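Local coordinates for protein cpftsy (Physcomitrella patens, PDB 4AK9) that is an SRP-family GTPase that probably serves as the chloroplast receptor for the signal recognition particle in protein transport during chloroplast biogenesis, at residues I96-L100 against V281-D286; A150-T154 against C205-G209. Residue numbers count along the deposited sequence, not the author numbering.

The two contacts lie on opposite sides of the chain's centre. Contact 1 packs helix 85-101 on helix 280-288, so it joins the N-terminal helical bundle to the GTPase domain. Contact 2 lies within the GTPase domain, where two loops follow neighbouring parallel strands of the central sheet. In sequence, both segments of contact 2 fall between the two of contact 1. The centres of the two contacts are about 29 Å apart, and their nearest atoms about 17 Å. Contact 2 is the one beside the probable nucleotide site: Asp206 touches Lys129 and Thr130 of the likely P-loop. Contact 1 is apolar packing at the domain junction, and contact 2 is largely polar and hydrated.

Contact 1: I96-L100 against V281-D286; sequences IFKLL and VVSVVD
Leu100, Val282 and Leu99 carry most of this contact, which buries 323 Å² in total. Both segments are helical, with axes 9.6 Å apart at closest approach. Their N-to-C directions are 44° apart (signed crossing angle +44°), so they run in broadly the same sense. In the register, Leu99 CA lies 6.2 Å from Asp286 CA, and Leu100 CA lies 6.3 Å from Val285 CA. Leu100 takes the mt rotamer. Leu100 CD2 sits 4.0 Å from Val282 CA, 4.1 Å from Val285 CG2 and 4.3 Å from Val281 CG1. This is the interface between the N-terminal helical bundle and the GTPase domain, the NG arrangement of SRP GTPases. Val282, with chi1 t, presents both methyls: its CG2 lies 3.9 Å from Ile96 CG2, and its CG1 lies 4.2 Å from Leu99 CD1. Leu99 is also mt, and its CA-to-CB bond points toward helix 280-288. Val285 CG1 packs 4.0 Å from Leu99 O and 3.9 Å from Leu100 O. No hydrogen bond links the two segments. Phe312 of helix 309-316 touches both Leu100 and Val282. Asp286 OD1 lies 4.3 Å from Leu99 CD2, but the carboxylate is held by Thr65 and Lys68 of helix 63-78.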
loop_
_atom_site.group_PDB
_atom_site.type_symbol
_atom_site.label_atom_id
_atom_site.label_comp_id
_atom_site.label_asym_id
_atom_site.label_seq_id
_atom_site.Cartn_x
_atom_site.Cartn_y
_atom_site.Cartn_z
ATOM N N ILE A 96 4.750 3.488 18.479
ATOM C CA ILE A 96 4.164 4.276 17.397
ATOM C C ILE A 96 4.191 5.747 17.769
ATOM O O ILE A 96 4.547 6.597 16.960
ATOM C CB ILE A 96 2.734 3.803 17.028
ATOM C CG1 ILE A 96 2.824 2.406 16.429
ATOM C CG2 ILE A 96 2.096 4.780 16.023
ATOM C CD1 ILE A 96 1.490 1.671 16.334
ATOM N N PHE A 97 3.846 6.061 19.015
ATOM C CA PHE A 97 3.961 7.436 19.478
ATOM C C PHE A 97 5.391 7.975 19.337
ATOM O O PHE A 97 5.598 9.092 18.892
ATOM C CB PHE A 97 3.488 7.561 20.928
ATOM C CG PHE A 97 3.632 8.944 21.478
ATOM C CD1 PHE A 97 2.681 9.902 21.203
ATOM C CD2 PHE A 97 4.737 9.294 22.246
ATOM C CE1 PHE A 97 2.825 11.197 21.694
ATOM C CE2 PHE A 97 4.870 10.577 22.750
ATOM C CZ PHE A 97 3.913 11.529 22.470
ATOM N N LYS A 98 6.385 7.173 19.711
ATOM C CA LYS A 98 7.771 7.618 19.575
ATOM C C LYS A 98 8.182 7.886 18.139
ATOM O O LYS A 98 8.819 8.902 17.861
ATOM C CB LYS A 98 8.716 6.606 20.223
ATOM C CG LYS A 98 8.571 6.615 21.721
ATOM C CD LYS A 98 9.491 5.622 22.413
ATOM C CE LYS A 98 10.968 6.018 22.285
ATOM N NZ LYS A 98 11.618 5.563 21.014
ATOM N N LEU A 99 7.825 6.978 17.233
ATOM C CA LEU A 99 8.151 7.161 15.825
ATOM C C LEU A 99 7.543 8.452 15.312
ATOM O O LEU A 99 8.144 9.120 14.472
ATOM C CB LEU A 99 7.598 6.018 14.988
ATOM C CG LEU A 99 8.352 4.699 15.020
ATOM C CD1 LEU A 99 7.845 3.852 13.847
ATOM C CD2 LEU A 99 9.850 4.956 14.892
ATOM N N LEU A 100 6.355 8.812 15.819
ATOM C CA LEU A 100 5.658 10.026 15.354
ATOM C C LEU A 100 6.237 11.335 15.885
ATOM O O LEU A 100 5.955 12.406 15.363
ATOM C CB LEU A 100 4.144 9.952 15.666
ATOM C CG LEU A 100 3.305 8.996 14.790
ATOM C CD1 LEU A 100 1.931 8.734 15.486
ATOM C CD2 LEU A 100 3.087 9.605 13.402
ATOM N N VAL A 281 0.066 7.483 7.691
ATOM C CA VAL A 281 0.478 8.632 8.503
ATOM C C VAL A 281 1.825 8.369 9.200
ATOM O O VAL A 281 2.719 9.241 9.233
ATOM C CB VAL A 281 -0.597 8.967 9.547
ATOM C CG1 VAL A 281 -0.124 10.068 10.508
ATOM C CG2 VAL A 281 -1.885 9.380 8.845
ATOM N N VAL A 282 1.959 7.196 9.800
ATOM C CA VAL A 282 3.181 6.856 10.514
ATOM C C VAL A 282 4.334 6.661 9.551
ATOM O O VAL A 282 5.438 7.165 9.757
ATOM C CB VAL A 282 2.955 5.572 11.372
ATOM C CG1 VAL A 282 4.231 5.255 12.201
ATOM C CG2 VAL A 282 1.747 5.782 12.260
ATOM N N SER A 283 4.063 5.968 8.461
ATOM C CA SER A 283 5.095 5.689 7.472
ATOM C C SER A 283 5.668 6.951 6.858
ATOM O O SER A 283 6.880 7.043 6.633
ATOM C CB SER A 283 4.523 4.814 6.369
ATOM O OG SER A 283 4.056 3.568 6.926
ATOM N N VAL A 284 4.803 7.917 6.552
ATOM C CA VAL A 284 5.304 9.156 5.943
ATOM C C VAL A 284 6.165 9.959 6.923
ATOM O O VAL A 284 7.221 10.477 6.557
ATOM C CB VAL A 284 4.171 10.003 5.244
ATOM C CG1 VAL A 284 3.380 10.794 6.234
ATOM C CG2 VAL A 284 4.798 10.993 4.261
ATOM N N VAL A 285 5.766 10.018 8.181
ATOM C CA VAL A 285 6.560 10.746 9.182
ATOM C C VAL A 285 7.895 10.033 9.391
ATOM O O VAL A 285 8.951 10.664 9.400
ATOM C CB VAL A 285 5.796 10.883 10.499
ATOM C CG1 VAL A 285 6.726 11.482 11.607
ATOM C CG2 VAL A 285 4.569 11.773 10.287
ATOM N N ASP A 286 7.838 8.708 9.526
ATOM C CA ASP A 286 9.030 7.878 9.708
ATOM C C ASP A 286 10.019 7.983 8.544
ATOM O O ASP A 286 11.230 8.212 8.744
ATOM C CB ASP A 286 8.622 6.419 9.935
ATOM C CG ASP A 286 9.825 5.508 10.167
ATOM O OD1 ASP A 286 10.787 5.948 10.853
ATOM O OD2 ASP A 286 9.828 4.370 9.630
#

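Contact 2: A150-T154 against C205-G209; sequences AAGDT and CDTSG
Asp153 lies over Asp206, Thr207 and Ser208 of the facing loop. Asp153 CB is 3.4 Å from Asp206 OD2 and 3.5 Å from Thr207 O. The two segments run nearly parallel, 11° apart. Each follows on from a strand, 147-150 and 202-205, and Ala150 and Cys205 form a parallel bridge with CA atoms 4.7 Å apart. Ala150 CB and Cys205 SG, 4.2 Å apart, share the sheet face that Leu188 covers. Asp206 N then donates to Ala150 O at 2.9 Å, almost linearly. Ala151 and Asp153 each centre an inverse gamma turn. Gly152 CA comes to 3.2 Å from Asp206 O, and a CB on Gly152 would clash with that oxygen. With Asp153 chi1 t, Ser208 OG lies 3.3 Å from Asp153 OD1, a weak hydrogen bond at best, since its proton can also go to Glu220. The carboxylates of Asp153 and Asp206 approach to 4.1 Å between their OD2 atoms. Water 3 lies between the two carboxylates, 2.7 Å from Asp153 OD2 and 2.5 Å from Asp206 OD2. Water 2 lies 3.3 Å from Asp153 OD1 and accepts from Gly209 N (3.0 Å). Thr207 O accepts from Lys129 NZ. The sequences place Asp153-Thr154 in the DTFR motif and Asp206-Gly209 in the DTxGR motif, two signature loops that line the nucleotide and magnesium site in SRP GTPases and probably do so here.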
loop_
_atom_site.group_PDB
_atom_site.type_symbol
_atom_site.label_atom_id
_atom_site.label_comp_id
_atom_site.label_asym_id
_atom_site.label_seq_id
_atom_site.Cartn_x
_atom_site.Cartn_y
_atom_site.Cartn_z
ATOM N N ALA A 150 -4.599 33.335 -2.591
ATOM C CA ALA A 150 -3.928 33.611 -3.856
ATOM C C ALA A 150 -4.082 32.441 -4.804
ATOM O O ALA A 150 -3.648 31.300 -4.495
ATOM C CB ALA A 150 -2.443 33.908 -3.618
ATOM N N ALA A 151 -4.688 32.711 -5.957
ATOM C CA ALA A 151 -4.990 31.662 -6.927
ATOM C C ALA A 151 -3.831 31.420 -7.878
ATOM O O ALA A 151 -3.877 31.815 -9.055
ATOM C CB ALA A 151 -6.266 31.984 -7.699
ATOM N N GLY A 152 -2.789 30.751 -7.375
ATOM C CA GLY A 152 -1.579 30.567 -8.156
ATOM C C GLY A 152 -1.578 29.301 -8.988
ATOM O O GLY A 152 -0.651 29.054 -9.748
ATOM N N ASP A 153 -2.619 28.482 -8.837
ATOM C CA ASP A 153 -2.802 27.355 -9.743
ATOM C C ASP A 153 -3.489 27.897 -10.993
ATOM O O ASP A 153 -4.721 27.893 -11.087
ATOM C CB ASP A 153 -3.662 26.272 -9.086
ATOM C CG ASP A 153 -3.801 25.005 -9.950
ATOM O OD1 ASP A 153 -3.429 25.022 -11.155
ATOM O OD2 ASP A 153 -4.303 23.979 -9.408
ATOM N N THR A 154 -2.687 28.391 -11.933
ATOM C CA THR A 154 -3.186 28.941 -13.191
ATOM C C THR A 154 -3.332 27.814 -14.211
ATOM O O THR A 154 -3.356 28.044 -15.416
ATOM C CB THR A 154 -2.258 30.080 -13.746
ATOM O OG1 THR A 154 -0.990 29.535 -14.153
ATOM C CG2 THR A 154 -2.036 31.171 -12.690
ATOM N N CYS A 205 -1.609 30.430 -0.335
ATOM C CA CYS A 205 -1.299 30.346 -1.789
ATOM C C CYS A 205 -1.580 28.986 -2.396
ATOM O O CYS A 205 -1.078 27.972 -1.909
ATOM C CB CYS A 205 0.196 30.638 -2.033
ATOM S SG CYS A 205 0.760 32.241 -1.417
ATOM N N ASP A 206 -2.343 28.953 -3.475
ATOM C CA ASP A 206 -2.471 27.725 -4.257
ATOM C C ASP A 206 -1.359 27.711 -5.287
ATOM O O ASP A 206 -0.841 28.761 -5.660
ATOM C CB ASP A 206 -3.824 27.668 -4.949
ATOM C CG ASP A 206 -4.191 26.256 -5.415
ATOM O OD1 ASP A 206 -3.443 25.291 -5.088
ATOM O OD2 ASP A 206 -5.239 26.117 -6.087
ATOM N N THR A 207 -0.960 26.521 -5.729
ATOM C CA THR A 207 0.107 26.390 -6.728
ATOM C C THR A 207 -0.271 25.306 -7.723
ATOM O O THR A 207 -1.128 24.451 -7.433
ATOM C CB THR A 207 1.461 25.974 -6.088
ATOM O OG1 THR A 207 1.291 24.732 -5.365
ATOM C CG2 THR A 207 1.969 27.040 -5.130
ATOM N N SER A 208 0.368 25.320 -8.891
ATOM C CA SER A 208 0.092 24.272 -9.870
ATOM C C SER A 208 0.882 23.015 -9.504
ATOM O O SER A 208 1.961 23.092 -8.910
ATOM C CB SER A 208 0.439 24.735 -11.277
ATOM O OG SER A 208 -0.247 25.936 -11.576
ATOM N N GLY A 209 0.345 21.850 -9.837
ATOM C CA GLY A 209 1.090 20.616 -9.608
ATOM C C GLY A 209 0.451 19.468 -10.355
ATOM O O GLY A 209 -0.751 19.514 -10.633
HETATM O O HOH W 1 -5.566 28.712 -8.087
HETATM O O HOH W 2 -1.927 22.188 -11.690
HETATM O O HOH W 3 -5.157 23.707 -6.914
HETATM O O HOH W 4 -2.715 21.748 -9.193
#